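L-talarate/Galactarate Dehydratase (Salmonella typhimurium, PDB 2PP0) catalyses the magnesium-dependent dehydration of L-talarate and galactarate to 5-keto-4-deoxy-D-glucarate, and also epimerises L-talarate to galactarate. Local coordinates at residues K55-V60 with S81-G86. Numbering follows the deposited sequence.
Sequences KPLTEV and SKRAGG
Lys55 meets Arg83 through its carbonyl oxygen, which the guanidinium grips side-on with two nitrogens. The bond from Arg83 NH2 to Lys55 O is the shorter and straighter, 2.7 Å with 156° at the hydrogen; that from Arg83 NE to the same oxygen is 3.1 Å and more bent, 137°. The chain, extended from CG to NE, brings NE to the oxygen; this lies near the guanidinium plane, and the two bonds should limit rotation about CD-NE. At Leu57 the contact turns apolar: CG, anti to the backbone N (chi1 -174°), leads toward the second segment, CD1 sits over one guanidinium face, offset toward its rim, and touches Arg83 CG at 4.0 Å. The other methyl, CD2, packs on Lys82 CD at 4.0 Å. Strand 57-69 pairs with 74-81 in the antiparallel sheet of the N-terminal capping domain of the enolase superfamily, and the loop leaving 74-81 carries the substrate-binding Lys82 and Arg83. Lys82, extended beyond CG, comes within about 5 Å of the catalytic His328 (nearest side-chain atoms); its NZ hydrogen-bonds a glycerol, probably from the crystallisation liquor, and its ammonium makes cation-pi contacts with Phe329 and Phe350. Val60 lies against the end of strand 74-81, its CG1 3.9 Å from Ser81 O, while Trp352 packs on Leu57, Val60 and Lys82. Ser81 OG donates to Arg83 O at 2.9 Å, from above the carbonyl plane.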
# COMPACT_ATOMS: atom_id res chain seq x y z
N LYS B 55 -28.71 3.64 24.92
CA LYS B 55 -29.01 2.72 26.00
C LYS B 55 -27.75 1.89 26.24
O LYS B 55 -26.93 1.74 25.34
CB LYS B 55 -30.15 1.77 25.59
CG LYS B 55 -31.51 2.44 25.46
CD LYS B 55 -31.96 2.97 26.81
CE LYS B 55 -33.38 3.52 26.75
NZ LYS B 55 -33.79 4.08 28.07
N PRO B 56 -27.59 1.35 27.45
CA PRO B 56 -26.40 0.54 27.73
C PRO B 56 -26.24 -0.59 26.71
O PRO B 56 -27.22 -1.11 26.18
CB PRO B 56 -26.66 0.02 29.14
CG PRO B 56 -27.43 1.15 29.77
CD PRO B 56 -28.41 1.51 28.67
N LEU B 57 -24.99 -0.94 26.43
CA LEU B 57 -24.66 -2.00 25.48
C LEU B 57 -24.78 -3.35 26.20
O LEU B 57 -24.28 -3.50 27.31
CB LEU B 57 -23.23 -1.81 24.98
CG LEU B 57 -22.74 -2.74 23.87
CD1 LEU B 57 -23.56 -2.50 22.61
CD2 LEU B 57 -21.26 -2.47 23.60
N THR B 58 -25.42 -4.32 25.56
CA THR B 58 -25.60 -5.63 26.18
C THR B 58 -25.14 -6.80 25.32
O THR B 58 -25.17 -7.95 25.76
CB THR B 58 -27.07 -5.86 26.55
OG1 THR B 58 -27.88 -5.80 25.37
CG2 THR B 58 -27.54 -4.80 27.54
N GLU B 59 -24.71 -6.51 24.10
CA GLU B 59 -24.23 -7.56 23.21
C GLU B 59 -23.52 -6.93 22.02
O GLU B 59 -23.66 -5.72 21.78
CB GLU B 59 -25.39 -8.42 22.71
CG GLU B 59 -26.36 -7.68 21.79
CD GLU B 59 -27.44 -8.59 21.21
OE1 GLU B 59 -27.42 -9.80 21.51
OE2 GLU B 59 -28.30 -8.08 20.46
N VAL B 60 -22.77 -7.73 21.28
CA VAL B 60 -22.06 -7.25 20.11
C VAL B 60 -22.36 -8.16 18.93
O VAL B 60 -22.18 -9.38 19.02
CB VAL B 60 -20.53 -7.21 20.34
CG1 VAL B 60 -19.82 -6.68 19.08
CG2 VAL B 60 -20.20 -6.33 21.53
N SER B 81 -20.99 -4.83 14.97
CA SER B 81 -21.87 -3.70 15.17
C SER B 81 -22.23 -3.66 16.64
O SER B 81 -22.58 -4.68 17.23
CB SER B 81 -23.14 -3.82 14.33
OG SER B 81 -23.96 -2.67 14.52
N LYS B 82 -22.09 -2.48 17.24
CA LYS B 82 -22.46 -2.31 18.64
C LYS B 82 -23.75 -1.52 18.56
O LYS B 82 -23.76 -0.33 18.25
CB LYS B 82 -21.36 -1.56 19.39
CG LYS B 82 -20.11 -2.42 19.56
CD LYS B 82 -19.01 -1.77 20.37
CE LYS B 82 -17.80 -2.72 20.40
NZ LYS B 82 -16.68 -2.24 21.25
N ARG B 83 -24.85 -2.22 18.83
CA ARG B 83 -26.21 -1.70 18.76
C ARG B 83 -26.69 -1.95 17.33
O ARG B 83 -26.05 -2.72 16.60
CB ARG B 83 -26.27 -0.21 19.13
CG ARG B 83 -25.88 0.05 20.58
CD ARG B 83 -26.13 1.48 21.01
NE ARG B 83 -25.82 1.67 22.43
CZ ARG B 83 -24.59 1.72 22.93
NH1 ARG B 83 -23.52 1.60 22.15
NH2 ARG B 83 -24.43 1.89 24.24
N ALA B 84 -27.79 -1.33 16.92
CA ALA B 84 -28.33 -1.56 15.58
C ALA B 84 -27.30 -1.44 14.45
O ALA B 84 -26.48 -0.51 14.44
CB ALA B 84 -29.50 -0.62 15.33
N GLY B 85 -27.37 -2.37 13.51
CA GLY B 85 -26.46 -2.36 12.38
C GLY B 85 -26.01 -3.74 11.93
O GLY B 85 -25.71 -3.94 10.75
N GLY B 86 -25.98 -4.70 12.85
CA GLY B 86 -25.55 -6.05 12.52
C GLY B 86 -26.45 -6.82 11.57
O GLY B 86 -25.97 -7.56 10.72